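Local coordinates for fucose-binding lectin (Kordia periserrulae, PDB 6HTN), which binds fucose and its methyl glycoside in pockets set between the blades of a beta-propeller, at residues T55-L58 against I64-R67; T4-L7 against I13-R16; L28-D33 against W37-L42. All blocks are in the same frame, centred on the assembly; numbering follows the deposited sequence. Where two conformers were deposited one is given.

How the interactions relate
Interactions 2 and 3 belong to one four-stranded propeller blade, and interaction 1 opens the next. Interactions 1 and 2 are equivalent hairpins with centres 9 Å apart. They touch where S56 OG lies 2.7 Å from T4 OG1, probably a hydrogen bond, and where I64 CD1 packs on W6 CD2. The centres of interactions 2 and 3 are 11 Å apart. They share the sheet through strands 13-20 and 27-32; H14 ND1 lies 2.7 Å from D33 OD1, probably a hydrogen bond. All three reach the fucoside of chain G: R16, E29 and A41 bind its polar atoms, and I64 CG2 and I66 CD1 pack near its C6. Interactions 2 and 3 also touch the chain O fucoside at the second subunit.

Interaction 1. Residues T55-L58 against I64-R67; sequences TSWL and IHIR. With MFU (methyl alpha-L-fucopyranoside), chain H; MFU (methyl alpha-L-fucopyranoside), chain G.
This contact is the antiparallel hairpin of the first two strands of a beta-propeller blade, and it lies between two fucose pockets. T55 and W57 form hydrogen-bonded pairs with R67 and H65. S56 and L58 form the non-hydrogen-bonded pairs with I66 and I64.

T55, W57, H65 and R67 share one face of the sheet. There the W57 indole lies across H65. H65 CB makes a CH-pi contact 3.5 Å from the centroid of the W57 six-membered ring. The imidazole is nearly parallel to the indole, at 5°, but slid aside, so the rings barely overlap. H65 ND1 is hydrogen-bonded to D83 OD1 and H65 NE2 to D59 OD2, which should fix the ring's rotation.

The R67 chain bends at chi2 (-69°) and brings its guanidinium beside the indole. W57 CH2 sits over the centre of one guanidinium face, with the planes 58° apart. R67 NH1 hydrogen-bonds I66 O at 2.9 Å, and R67 NH2 also forms a salt bridge with D83. Together these contacts should fix the guanidinium's rotation.

On the other face, L58 CD2 packs 4.0 Å from I64 CD1. I64 CG2 and I66 CD1 reach the chain G fucoside. Toward the chain H fucoside, R67 NE donates to O4 at 2.8 Å and R67 NH2 to the ring oxygen O5 at 2.9 Å.

Interaction 2. Residues T4-L7 against I13-R16; sequences TSWL and IHLR. Unlike the reference sequence in segment 4-7: L7 (reference Val). With MFU (methyl alpha-L-fucopyranoside), chain G; MFU (methyl alpha-L-fucopyranoside), chain O.
W6 has chi1 at 66°, with CG between its backbone N and carbonyl carbon, and this swings the indole over H14. A bend at chi2 (-72°) carries the R16 guanidinium to W6 CH2, which lies over one of its faces. H14 CB lies over the face of the W6 six-membered ring, 3.5 Å from its centroid. R16 CG meets the indole edge, 3.6 Å from W6 CZ3.

The guanidinium edge serves the chain G fucoside. R16 NH2 donates to O5 at 2.8 Å and R16 NE to O4 at 2.9 Å; a second bond from NE to O5 is weak. R16 NH1 hydrogen-bonds L15 O from above the carbonyl plane.

L15 branches on the other face of the sheet. L15 CD2 packs 3.6 Å from S5 CB, while L15 CD1 comes within 3.5 Å of O4 of the chain O fucoside.

The hairpin starts the first propeller blade of the chain. Strand 27-32 adjoins strand 13-20. D33, just past strand 27-32, forms a salt bridge with R16 and a hydrogen bond with H14. W6 packs on I64 of strand 64-71 in the next blade. S5, L7, I13 and L15 face strands of the second subunit.

Interaction 3. Residues L28-D33 against W37-L42; sequences LERCWD and WYDGAL. With MFU (methyl alpha-L-fucopyranoside), chain G; MFU (methyl alpha-L-fucopyranoside), chain O.
The W32 and W37 side chains cross at about a right angle, with their ring planes 55° apart. W32 CB stands over the W37 six-membered ring, 3.8 Å from its centroid and almost on the normal. W32 CE3 approaches the same indole near W37 NE1. Both rings meet the chain O fucoside, which R117, E129 and A141 of the second subunit also bind. C6 and C5 of the sugar lie over a face of W32, and W37 NE1 donates to O3 at 2.9 Å, near the indole plane.

Y38 lies on the other side of the sheet with C31. C31 CB sits over the Y38 ring, 3.5 Å from its centroid, and C31 SG is oblique to it. Y38 OH donates to D33 OD2 at 2.6 Å, from above the carboxylate plane.

These strands form the outer hairpin of a four-stranded propeller blade, and residues 40-42 help complete a fucose pocket. G40 CA lies 3.1 Å from E29 OE1. E29 extends from the neighbouring strand, with CG anti to its backbone N (chi1 177°). In the chain G fucoside, O3 donates to E29 OE1 and O4 to E29 OE2. L42 N makes a longer hydrogen bond, 3.3 Å, to E29 OE1. A41 N donates to the sugar's O2 at 2.9 Å.

R30 folds back over W37 CB and the Y38 backbone. R30 NH1 forms a salt bridge with D39 OD1 at 2.8 Å, and a water joins R30 NH2 to W37 O.

Interaction 1. Residues T55-L58 against I64-R67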
# COMPACT_ATOMS: atom_id res chain seq x y z
N THR A 55 1.24 21.10 2.74
CA THR A 55 1.61 22.33 2.02
C THR A 55 1.64 23.45 3.07
O THR A 55 0.99 23.33 4.12
CB THR A 55 0.65 22.59 0.84
OG1 THR A 55 1.29 23.62 0.05
CG2 THR A 55 -0.75 22.92 1.26
N SER A 56 2.33 24.54 2.77
CA SER A 56 2.39 25.67 3.71
C SER A 56 2.63 26.95 2.94
O SER A 56 3.11 26.89 1.80
CB SER A 56 3.47 25.44 4.74
OG SER A 56 4.75 25.37 4.17
N TRP A 57 2.31 28.07 3.55
CA TRP A 57 2.60 29.39 2.92
C TRP A 57 2.83 30.40 4.04
O TRP A 57 2.25 30.28 5.12
CB TRP A 57 1.44 29.82 2.03
CG TRP A 57 0.14 30.09 2.71
CD1 TRP A 57 -0.33 31.30 3.14
CD2 TRP A 57 -0.86 29.14 3.05
NE1 TRP A 57 -1.57 31.17 3.66
CE2 TRP A 57 -1.94 29.85 3.63
CE3 TRP A 57 -0.99 27.76 2.88
CZ2 TRP A 57 -3.10 29.24 4.07
CZ3 TRP A 57 -2.17 27.17 3.30
CH2 TRP A 57 -3.20 27.88 3.89
N LEU A 58 3.57 31.45 3.69
CA LEU A 58 3.82 32.60 4.60
C LEU A 58 2.91 33.74 4.22
O LEU A 58 2.89 34.09 3.01
CB LEU A 58 5.27 33.03 4.43
CG LEU A 58 6.30 32.17 5.14
CD1 LEU A 58 7.69 32.51 4.62
CD2 LEU A 58 6.16 32.34 6.67
N ILE A 64 3.46 31.61 9.35
CA ILE A 64 3.31 30.34 8.56
C ILE A 64 1.91 29.82 8.72
O ILE A 64 1.31 29.81 9.84
CB ILE A 64 4.39 29.34 8.94
CG1 ILE A 64 4.45 28.16 7.96
CG2 ILE A 64 4.18 28.82 10.35
CD1 ILE A 64 4.90 28.56 6.57
N HIS A 65 1.35 29.29 7.63
CA HIS A 65 0.08 28.56 7.61
C HIS A 65 0.39 27.18 7.04
O HIS A 65 1.16 27.12 6.06
CB HIS A 65 -0.96 29.24 6.72
CG HIS A 65 -1.27 30.63 7.18
ND1 HIS A 65 -2.45 30.89 7.84
CD2 HIS A 65 -0.56 31.77 7.08
CE1 HIS A 65 -2.44 32.22 8.15
NE2 HIS A 65 -1.29 32.76 7.73
N ILE A 66 -0.14 26.14 7.67
CA ILE A 66 0.16 24.76 7.21
C ILE A 66 -1.16 24.04 7.02
O ILE A 66 -2.11 24.20 7.78
CB ILE A 66 1.05 24.01 8.23
CG1 ILE A 66 2.31 24.78 8.58
CG2 ILE A 66 1.36 22.61 7.72
CD1 ILE A 66 3.12 24.19 9.72
N ARG A 67 -1.24 23.22 5.96
CA ARG A 67 -2.38 22.35 5.74
C ARG A 67 -1.86 20.94 5.47
O ARG A 67 -0.94 20.76 4.67
CB ARG A 67 -3.22 22.85 4.55
CG ARG A 67 -3.83 24.23 4.74
CD ARG A 67 -4.92 24.21 5.77
NE ARG A 67 -5.58 25.53 5.94
CZ ARG A 67 -5.13 26.49 6.72
NH1 ARG A 67 -4.01 26.38 7.42
NH2 ARG A 67 -5.84 27.62 6.78
C1 MFU H . -9.63 27.20 6.22
C2 MFU H . -10.01 25.76 5.91
C3 MFU H . -10.17 25.62 4.40
C4 MFU H . -8.88 25.99 3.73
C5 MFU H . -8.56 27.46 4.10
C6 MFU H . -7.26 27.90 3.47
O1 MFU H . -10.79 27.98 5.86
O2 MFU H . -11.24 25.48 6.59
O3 MFU H . -10.60 24.29 4.10
O4 MFU H . -7.78 25.21 4.18
O5 MFU H . -8.42 27.53 5.57
CM MFU H . -10.44 29.36 6.07
C1 MFU G . 5.58 24.59 16.07
C2 MFU G . 4.74 23.31 15.98
C3 MFU G . 3.36 23.48 15.46
C4 MFU G . 3.44 24.07 14.07
C5 MFU G . 4.25 25.36 14.30
C6 MFU G . 4.51 26.05 12.92
O1 MFU G . 4.80 25.34 16.93
O2 MFU G . 4.55 22.79 17.35
O3 MFU G . 2.60 22.25 15.36
O4 MFU G . 4.25 23.25 13.19
O5 MFU G . 5.60 25.11 14.71
CM MFU G . 5.45 26.61 17.19

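Interaction 2. Residues T4-L7 against I13-R16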
# COMPACT_ATOMS: atom_id res chain seq x y z
N THR A 4 7.07 19.68 4.35
CA THR A 4 6.91 21.08 3.90
C THR A 4 7.99 21.89 4.56
O THR A 4 8.57 21.44 5.59
CB THR A 4 5.50 21.60 4.11
OG1 THR A 4 5.34 22.82 3.32
CG2 THR A 4 5.16 21.86 5.56
N SER A 5 8.35 23.04 4.03
CA SER A 5 9.44 23.84 4.61
C SER A 5 9.21 25.30 4.23
O SER A 5 8.51 25.59 3.21
CB SER A 5 10.78 23.39 4.17
OG SER A 5 10.98 23.49 2.77
N TRP A 6 9.82 26.21 4.99
CA TRP A 6 9.77 27.65 4.65
C TRP A 6 11.01 28.32 5.22
O TRP A 6 11.61 27.82 6.17
CB TRP A 6 8.50 28.33 5.15
CG TRP A 6 8.38 28.40 6.64
CD1 TRP A 6 8.74 29.44 7.46
CD2 TRP A 6 7.93 27.36 7.52
NE1 TRP A 6 8.50 29.14 8.78
CE2 TRP A 6 7.97 27.87 8.85
CE3 TRP A 6 7.39 26.07 7.32
CZ2 TRP A 6 7.56 27.14 9.95
CZ3 TRP A 6 6.92 25.38 8.41
CH2 TRP A 6 7.05 25.88 9.70
N LEU A 7 11.38 29.44 4.62
CA LEU A 7 12.49 30.29 5.11
C LEU A 7 11.91 31.46 5.86
O LEU A 7 10.93 32.07 5.39
CB LEU A 7 13.27 30.79 3.91
CG LEU A 7 14.19 29.79 3.26
CD1 LEU A 7 14.62 30.32 1.89
CD2 LEU A 7 15.39 29.40 4.10
N ILE A 13 15.97 27.97 7.65
CA ILE A 13 15.00 26.94 7.15
C ILE A 13 14.20 26.37 8.34
O ILE A 13 14.77 26.11 9.41
CB ILE A 13 15.72 25.85 6.37
CG1 ILE A 13 14.72 24.93 5.65
CG2 ILE A 13 16.69 25.05 7.21
CD1 ILE A 13 13.82 25.66 4.66
N HIS A 14 12.93 26.14 8.12
CA HIS A 14 12.01 25.43 9.02
C HIS A 14 11.47 24.22 8.26
O HIS A 14 11.01 24.42 7.13
CB HIS A 14 10.89 26.32 9.50
CG HIS A 14 11.41 27.53 10.23
ND1 HIS A 14 11.49 27.55 11.62
CD2 HIS A 14 11.94 28.70 9.77
CE1 HIS A 14 12.03 28.73 11.99
NE2 HIS A 14 12.33 29.44 10.90
N LEU A 15 11.56 23.04 8.86
CA LEU A 15 11.04 21.80 8.21
C LEU A 15 9.92 21.26 9.07
O LEU A 15 10.01 21.27 10.33
CB LEU A 15 12.16 20.75 8.11
CG LEU A 15 13.45 21.15 7.41
CD1 LEU A 15 14.49 20.02 7.51
CD2 LEU A 15 13.21 21.48 5.95
N ARG A 16 8.88 20.75 8.43
CA ARG A 16 7.78 20.06 9.12
C ARG A 16 7.54 18.74 8.39
O ARG A 16 7.19 18.80 7.17
CB ARG A 16 6.51 20.87 9.28
CG ARG A 16 6.70 22.17 10.06
CD ARG A 16 6.91 21.85 11.56
NE ARG A 16 7.02 23.12 12.34
CZ ARG A 16 8.13 23.81 12.56
NH1 ARG A 16 9.27 23.49 12.03
NH2 ARG A 16 8.06 24.88 13.31
C1 MFU G . 5.58 24.59 16.07
C2 MFU G . 4.74 23.31 15.98
C3 MFU G . 3.36 23.48 15.46
C4 MFU G . 3.44 24.07 14.07
C5 MFU G . 4.25 25.36 14.30
C6 MFU G . 4.51 26.05 12.92
O1 MFU G . 4.80 25.34 16.93
O2 MFU G . 4.55 22.79 17.35
O3 MFU G . 2.60 22.25 15.36
O4 MFU G . 4.25 23.25 13.19
O5 MFU G . 5.60 25.11 14.71
CM MFU G . 5.45 26.61 17.19
C1 MFU O . 20.98 18.71 8.15
C2 MFU O . 20.17 17.46 8.50
C3 MFU O . 19.00 17.84 9.32
C4 MFU O . 18.08 18.85 8.71
C5 MFU O . 18.97 20.11 8.47
C6 MFU O . 18.15 21.16 7.78
O1 MFU O . 21.46 19.17 9.40
O2 MFU O . 21.07 16.60 9.24
O3 MFU O . 18.27 16.62 9.69
O4 MFU O . 17.61 18.37 7.46
O5 MFU O . 20.06 19.70 7.67
CM MFU O . 22.16 20.47 9.24

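Interaction 3. Residues L28-D33 against W37-L42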
# COMPACT_ATOMS: atom_id res chain seq x y z
N LEU A 28 2.12 11.97 13.43
CA LEU A 28 3.31 12.57 14.07
C LEU A 28 3.73 13.77 13.25
O LEU A 28 3.78 13.69 11.98
CB LEU A 28 4.43 11.52 14.07
CG LEU A 28 5.81 11.98 14.49
CD1 LEU A 28 5.80 12.45 15.94
CD2 LEU A 28 6.84 10.87 14.31
N GLU A 29 4.10 14.86 13.91
CA GLU A 29 4.74 16.03 13.27
C GLU A 29 6.13 16.19 13.84
O GLU A 29 6.24 16.30 15.10
CB GLU A 29 3.93 17.29 13.53
CG GLU A 29 4.57 18.54 12.97
CD GLU A 29 3.85 19.81 13.35
OE1 GLU A 29 3.40 19.93 14.52
OE2 GLU A 29 3.71 20.72 12.45
N ARG A 30 7.14 16.13 13.02
CA ARG A 30 8.54 16.34 13.44
C ARG A 30 9.00 17.69 12.90
O ARG A 30 8.71 18.02 11.73
CB ARG A 30 9.47 15.23 13.02
CG ARG A 30 9.13 13.92 13.71
CD ARG A 30 9.52 13.91 15.22
NE ARG A 30 10.94 13.74 15.29
CZ ARG A 30 11.67 13.92 16.44
NH1 ARG A 30 11.09 14.36 17.52
NH2 ARG A 30 12.92 13.56 16.46
N CYS A 31 9.64 18.46 13.75
CA CYS A 31 9.97 19.87 13.45
C CYS A 31 11.44 20.15 13.53
O CYS A 31 12.11 19.67 14.46
CB CYS A 31 9.27 20.79 14.44
SG CYS A 31 7.52 20.55 14.64
N TRP A 32 11.94 20.97 12.59
CA TRP A 32 13.32 21.48 12.64
C TRP A 32 13.22 22.99 12.51
O TRP A 32 12.65 23.46 11.50
CB TRP A 32 14.19 20.90 11.55
CG TRP A 32 15.58 21.45 11.45
CD1 TRP A 32 15.97 22.64 10.89
CD2 TRP A 32 16.75 20.81 11.96
NE1 TRP A 32 17.33 22.76 10.99
CE2 TRP A 32 17.84 21.66 11.64
CE3 TRP A 32 16.99 19.61 12.63
CZ2 TRP A 32 19.15 21.30 11.98
CZ3 TRP A 32 18.29 19.26 12.95
CH2 TRP A 32 19.35 20.12 12.64
N ASP A 33 13.77 23.74 13.46
CA ASP A 33 13.75 25.23 13.40
C ASP A 33 15.16 25.80 13.42
O ASP A 33 15.29 26.99 13.00
CB ASP A 33 12.97 25.83 14.54
CG ASP A 33 11.50 25.55 14.52
OD1 ASP A 33 10.92 25.58 13.41
OD2 ASP A 33 10.93 25.47 15.58
N TRP A 37 15.69 18.17 15.86
CA TRP A 37 14.32 17.72 15.61
C TRP A 37 13.54 17.61 16.90
O TRP A 37 14.09 17.07 17.93
CB TRP A 37 14.37 16.37 14.90
CG TRP A 37 14.88 16.49 13.51
CD1 TRP A 37 16.13 16.24 13.04
CD2 TRP A 37 14.09 16.88 12.36
NE1 TRP A 37 16.19 16.47 11.67
CE2 TRP A 37 14.97 16.88 11.27
CE3 TRP A 37 12.77 17.25 12.20
CZ2 TRP A 37 14.51 17.19 9.97
CZ3 TRP A 37 12.30 17.55 10.92
CH2 TRP A 37 13.18 17.54 9.86
N TYR A 38 12.30 18.03 16.89
CA TYR A 38 11.41 17.90 18.04
C TYR A 38 9.99 17.57 17.62
O TYR A 38 9.63 17.72 16.40
CB TYR A 38 11.52 19.17 18.88
CG TYR A 38 10.90 20.41 18.29
CD1 TYR A 38 9.57 20.72 18.47
CD2 TYR A 38 11.68 21.27 17.54
CE1 TYR A 38 8.99 21.86 17.90
CE2 TYR A 38 11.13 22.44 16.99
CZ TYR A 38 9.78 22.73 17.17
OH TYR A 38 9.18 23.81 16.62
N ASP A 39 9.18 17.13 18.53
CA ASP A 39 7.78 16.79 18.24
C ASP A 39 6.96 18.07 18.18
O ASP A 39 6.88 18.85 19.16
CB ASP A 39 7.15 15.85 19.26
CG ASP A 39 7.66 14.42 19.26
OD1 ASP A 39 8.41 14.03 18.33
OD2 ASP A 39 7.42 13.76 20.34
N GLY A 40 6.22 18.27 17.09
CA GLY A 40 5.31 19.39 16.96
C GLY A 40 3.99 19.17 17.63
O GLY A 40 3.62 18.01 17.98
N ALA A 41 3.20 20.22 17.77
CA ALA A 41 1.92 20.23 18.47
C ALA A 41 0.89 19.27 17.85
O ALA A 41 -0.02 18.84 18.52
CB ALA A 41 1.40 21.63 18.57
N LEU A 42 1.00 19.01 16.53
CA LEU A 42 0.01 18.12 15.88
C LEU A 42 0.11 16.70 16.46
O LEU A 42 -0.88 15.99 16.46
CB LEU A 42 0.23 18.15 14.36
CG LEU A 42 -0.60 17.15 13.55
CD1 LEU A 42 -0.94 17.76 12.17
CD2 LEU A 42 0.18 15.84 13.39
C1 MFU G . 5.58 24.59 16.07
C2 MFU G . 4.74 23.31 15.98
C3 MFU G . 3.36 23.48 15.46
C4 MFU G . 3.44 24.07 14.07
C5 MFU G . 4.25 25.36 14.30
C6 MFU G . 4.51 26.05 12.92
O1 MFU G . 4.80 25.34 16.93
O2 MFU G . 4.55 22.79 17.35
O3 MFU G . 2.60 22.25 15.36
O4 MFU G . 4.25 23.25 13.19
O5 MFU G . 5.60 25.11 14.71
CM MFU G . 5.45 26.61 17.19
C1 MFU O . 20.98 18.71 8.15
C2 MFU O . 20.17 17.46 8.50
C3 MFU O . 19.00 17.84 9.32
C4 MFU O . 18.08 18.85 8.71
C5 MFU O . 18.97 20.11 8.47
C6 MFU O . 18.15 21.16 7.78
O1 MFU O . 21.46 19.17 9.40
O2 MFU O . 21.07 16.60 9.24
O3 MFU O . 18.27 16.62 9.69
O4 MFU O . 17.61 18.37 7.46
O5 MFU O . 20.06 19.70 7.67
CM MFU O . 22.16 20.47 9.24
O HOH W 1 14.76 14.28 18.55